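Glycosyl hydrolase (Streptomyces cattleya, PDB 7LR8) probably hydrolyses the Manβ1-4GlcNAc core disaccharide released during bacterial N-glycan breakdown, as a family GH5 glycoside hydrolase. Local coordinates at residues D36-R39 with A40-S44; V269-A273 with P274-A278. The protein carries 1 engineered substitution. All coordinates share one frame; numbering follows the deposited sequence.

Contact 1 (D36-R39 with A40-S44); sequences DAVR and ADLDS. With SO4 (sulfate ion), chain I.
A40, D41, L42 and D43 each give their backbone N-H to the carbonyl oxygen four residues earlier, from A40 N to D36 O through D43 N to R39 O, so the nine residues form regular alpha-helix; L42 N lies 2.8 Å from V38 O. On the buried side V38 and L42 lie side by side one turn apart, CG1 of V38 meeting CD1 of L42 at 3.8 Å. The valine torsion sets this up: CG1 stands anti to the backbone N (chi1 166°), and both residues pack on helix 71-86, V38 on L80 and L42 on A83 and A84.

The solvent side is ionic at D36 and R39. R39 is extended from CG to NE and brings NH1 to OD1 of D36 at 2.9 Å, a salt bridge on the syn side of the carboxylate but 35° out of its plane, with the oxygen close to the guanidinium plane. At the guanidinium edge, NH2 of R39 donates to O4 of a sulfate, probably from the crystallisation liquor, at 2.6 Å and 168°; the bonds from NH1 to this ion are weak. The cation thus has two anionic neighbours, at adjoining parts of its edge, which would be expected to stabilise its charge. D43 pairs with R87. The carboxylate of D41, by contrast, is buried, and Y20, S23 and R330 satisfy it. OG of S44 bonds back to D41 O at 2.7 Å and has NE2 of H307 as a second partner. An amphipathic helix of this kind, linking strands 15-19 and 52-55, is characteristic of a beta-alpha-beta unit in the (beta/alpha)8 barrel of GH5 enzymes.

Contact 2 (V269-A273 with P274-A278); sequences VGAPA and PHVPA
P274 follows A273 through a cis peptide bond, and the chain turns back there in a type VI turn over P272-H275, whose end CA atoms, of P272 and H275, are 5.9 Å apart. The turn lies between barrel strand 264-269 and helix 281-293, in one of the beta-alpha connections of a (beta/alpha)8 barrel. The cis geometry is evident in the CA atoms of A273 and P274, which stand only 3.0 Å apart, and it places CD of P274 2.8 Å from A273 O.

H275 comes next, with CB 3.5 Å from P272 O. Its CG lies beside the backbone N and anti to the carbonyl carbon (chi1 -51°), which brings the imidazole back toward the preceding residues so that P272 O lies at the ring edge, near the ring plane. No partner in the model satisfies the buried ND1 of H275. The H275 side chain also packs on A232 and Q233 of helix 231-235 and, like P272, backs onto F228, a residue of the glycan pocket; H275 O accepts a hydrogen bond from T237.

V276 closes a wider, five-residue alpha turn. Its N-H points almost straight at P272 O, 2.8 Å away with an angle of 173° at the hydrogen, although the donor sits above the carbonyl plane, 39° out of it. The two methyls divide the apolar work: CG1, anti to the backbone N, meets CB of A271 at 4.1 Å, whereas CG2 reaches CD of P272, the proline ring and the valine crossing at an angle. A271 and V276 also both touch F284 of helix 281-293.

P277 carries the chain onward and rests on T237, with A278 beyond it at the surface. Across the mouth of the turn a water joins the two arms, donating to A271 O at 2.8 Å and to V276 O at 2.7 Å.

In the fold
Contacts 1 and 2 are separate parts of one barrel, their centres 25 Å apart and their nearest atoms about 15 Å apart, and they share no helix or strand. Both are partly buried, and neither includes pocket residues. Contact 1 lies on an outer helix, its centre about 23 Å from the centre of the chain; the centre of contact 2 is nearer, at about 17 Å, and this loop lies just behind the glycan pocket through F228, its P272 side chain about 6 Å from the bound mannose. Their chemistry follows these places: repeated backbone bonds and charged groups on the helix, against one backbone bond, a bridging water and mostly apolar contacts in the loop.

Contact 1 (D36-R39 with A40-S44)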
loop_
_atom_site.group_PDB
_atom_site.type_symbol
_atom_site.label_atom_id
_atom_site.label_comp_id
_atom_site.label_asym_id
_atom_site.label_seq_id
_atom_site.Cartn_x
_atom_site.Cartn_y
_atom_site.Cartn_z
ATOM N N ASP B 36 18.158 0.082 19.276
ATOM C CA ASP B 36 18.542 -0.821 20.358
ATOM C C ASP B 36 17.879 -2.183 20.199
ATOM O O ASP B 36 18.482 -3.215 20.529
ATOM C CB ASP B 36 18.192 -0.208 21.708
ATOM C CG ASP B 36 19.144 0.909 22.094
ATOM O OD1 ASP B 36 20.315 0.857 21.669
ATOM O OD2 ASP B 36 18.716 1.841 22.804
ATOM N N ALA B 37 16.635 -2.205 19.700
ATOM C CA ALA B 37 15.977 -3.476 19.412
ATOM C C ALA B 37 16.662 -4.197 18.258
ATOM O O ALA B 37 16.813 -5.423 18.284
ATOM C CB ALA B 37 14.493 -3.252 19.108
ATOM N N VAL B 38 17.092 -3.450 17.242
ATOM C CA VAL B 38 17.858 -4.050 16.155
ATOM C C VAL B 38 19.183 -4.605 16.673
ATOM O O VAL B 38 19.599 -5.712 16.307
ATOM C CB VAL B 38 18.066 -3.012 15.038
ATOM C CG1 VAL B 38 19.132 -3.476 14.067
ATOM C CG2 VAL B 38 16.737 -2.745 14.327
ATOM N N ARG B 39 19.861 -3.852 17.543
ATOM C CA ARG B 39 21.131 -4.322 18.099
ATOM C C ARG B 39 20.951 -5.615 18.889
ATOM O O ARG B 39 21.756 -6.548 18.764
ATOM C CB ARG B 39 21.739 -3.238 18.983
ATOM C CG ARG B 39 22.389 -2.082 18.223
ATOM C CD ARG B 39 22.545 -0.885 19.155
ATOM N NE ARG B 39 23.354 0.186 18.577
ATOM C CZ ARG B 39 23.161 1.476 18.826
ATOM N NH1 ARG B 39 22.172 1.855 19.627
ATOM N NH2 ARG B 39 23.946 2.389 18.266
ATOM N N ALA B 40 19.905 -5.690 19.715
ATOM C CA ALA B 40 19.662 -6.911 20.481
ATOM C C ALA B 40 19.340 -8.080 19.557
ATOM O O ALA B 40 19.791 -9.208 19.793
ATOM C CB ALA B 40 18.531 -6.681 21.480
ATOM N N ASP B 41 18.550 -7.825 18.502
ATOM C CA ASP B 41 18.292 -8.837 17.480
ATOM C C ASP B 41 19.593 -9.347 16.875
ATOM O O ASP B 41 19.831 -10.563 16.806
ATOM C CB ASP B 41 17.410 -8.259 16.367
ATOM C CG ASP B 41 15.933 -8.185 16.737
ATOM O OD1 ASP B 41 15.533 -8.691 17.810
ATOM O OD2 ASP B 41 15.170 -7.623 15.916
ATOM N N LEU B 42 20.443 -8.423 16.417
ATOM C CA LEU B 42 21.689 -8.815 15.770
ATOM C C LEU B 42 22.654 -9.455 16.764
ATOM O O LEU B 42 23.416 -10.351 16.389
ATOM C CB LEU B 42 22.316 -7.605 15.066
ATOM C CG LEU B 42 21.423 -7.011 13.962
ATOM C CD1 LEU B 42 22.067 -5.793 13.305
ATOM C CD2 LEU B 42 21.068 -8.058 12.915
ATOM N N ASP B 43 22.614 -9.045 18.036
ATOM C CA ASP B 43 23.389 -9.744 19.059
ATOM C C ASP B 43 23.053 -11.229 19.077
ATOM O O ASP B 43 23.945 -12.083 19.158
ATOM C CB ASP B 43 23.118 -9.154 20.442
ATOM C CG ASP B 43 23.856 -7.875 20.690
ATOM O OD1 ASP B 43 24.773 -7.537 19.912
ATOM O OD2 ASP B 43 23.514 -7.212 21.687
ATOM N N SER B 44 21.761 -11.555 19.012
ATOM C CA SER B 44 21.368 -12.953 19.115
ATOM C C SER B 44 21.737 -13.722 17.855
ATOM O O SER B 44 21.917 -14.946 17.907
ATOM C CB SER B 44 19.864 -13.070 19.416
ATOM O OG SER B 44 19.065 -12.620 18.340
HETATM S S SO4 I . 23.616 5.473 20.364
HETATM O O1 SO4 I . 22.881 6.735 20.393
HETATM O O2 SO4 I . 25.037 5.733 20.573
HETATM O O3 SO4 I . 23.122 4.596 21.421
HETATM O O4 SO4 I . 23.417 4.830 19.068
#

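Contact 2 (V269-A273 with P274-A278)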
loop_
_atom_site.group_PDB
_atom_site.type_symbol
_atom_site.label_atom_id
_atom_site.label_comp_id
_atom_site.label_asym_id
_atom_site.label_seq_id
_atom_site.Cartn_x
_atom_site.Cartn_y
_atom_site.Cartn_z
ATOM N N VAL B 269 16.474 -20.598 2.734
ATOM C CA VAL B 269 16.130 -21.987 3.019
ATOM C C VAL B 269 15.516 -21.975 4.408
ATOM O O VAL B 269 16.031 -21.306 5.312
ATOM C CB VAL B 269 17.345 -22.934 2.933
ATOM C CG1 VAL B 269 18.521 -22.428 3.792
ATOM C CG2 VAL B 269 16.925 -24.364 3.363
ATOM N N GLY B 270 14.394 -22.669 4.586
ATOM C CA GLY B 270 13.732 -22.674 5.874
ATOM C C GLY B 270 12.969 -23.960 6.090
ATOM O O GLY B 270 12.878 -24.815 5.205
ATOM N N ALA B 271 12.367 -24.061 7.279
ATOM C CA ALA B 271 11.726 -25.286 7.764
ATOM C C ALA B 271 10.257 -24.997 8.046
ATOM O O ALA B 271 9.877 -24.754 9.205
ATOM C CB ALA B 271 12.435 -25.804 9.013
ATOM N N PRO B 272 9.380 -25.039 7.006
ATOM C CA PRO B 272 7.983 -24.605 7.188
ATOM C C PRO B 272 7.048 -25.705 7.668
ATOM O O PRO B 272 6.885 -26.716 6.982
ATOM C CB PRO B 272 7.578 -24.149 5.779
ATOM C CG PRO B 272 8.359 -25.081 4.881
ATOM C CD PRO B 272 9.671 -25.367 5.596
ATOM N N ALA B 273 6.393 -25.507 8.812
ATOM C CA ALA B 273 5.407 -26.470 9.287
ATOM C C ALA B 273 4.105 -26.323 8.501
ATOM O O ALA B 273 3.753 -25.218 8.082
ATOM C CB ALA B 273 5.138 -26.269 10.773
ATOM N N PRO B 274 3.366 -27.422 8.284
ATOM C CA PRO B 274 3.627 -28.786 8.760
ATOM C C PRO B 274 4.445 -29.639 7.799
ATOM O O PRO B 274 4.699 -30.813 8.099
ATOM C CB PRO B 274 2.219 -29.379 8.909
ATOM C CG PRO B 274 1.297 -28.446 8.155
ATOM C CD PRO B 274 2.096 -27.357 7.539
ATOM N N HIS B 275 4.818 -29.068 6.654
ATOM C CA HIS B 275 5.618 -29.800 5.681
ATOM C C HIS B 275 6.927 -30.262 6.304
ATOM O O HIS B 275 7.408 -31.365 6.017
ATOM C CB HIS B 275 5.853 -28.912 4.457
ATOM C CG HIS B 275 4.590 -28.320 3.920
ATOM N ND1 HIS B 275 4.107 -27.099 4.337
ATOM C CD2 HIS B 275 3.682 -28.803 3.040
ATOM C CE1 HIS B 275 2.968 -26.844 3.720
ATOM N NE2 HIS B 275 2.687 -27.862 2.927
ATOM N N VAL B 276 7.497 -29.438 7.170
ATOM C CA VAL B 276 8.504 -29.850 8.137
ATOM C C VAL B 276 7.954 -29.546 9.523
ATOM O O VAL B 276 7.904 -28.386 9.939
ATOM C CB VAL B 276 9.844 -29.129 7.903
ATOM C CG1 VAL B 276 10.888 -29.624 8.908
ATOM C CG2 VAL B 276 10.318 -29.336 6.471
ATOM N N PRO B 277 7.496 -30.566 10.258
ATOM C CA PRO B 277 6.982 -30.331 11.610
ATOM C C PRO B 277 8.051 -29.694 12.483
ATOM O O PRO B 277 9.249 -29.927 12.303
ATOM C CB PRO B 277 6.625 -31.740 12.110
ATOM C CG PRO B 277 6.452 -32.555 10.878
ATOM C CD PRO B 277 7.385 -31.976 9.858
ATOM N N ALA B 278 7.599 -28.893 13.452
ATOM C CA ALA B 278 8.533 -28.204 14.337
ATOM C C ALA B 278 9.456 -29.185 15.054
ATOM O O ALA B 278 10.631 -28.875 15.289
ATOM C CB ALA B 278 7.767 -27.350 15.347
HETATM O O HOH W 1 8.972 -26.342 11.364
#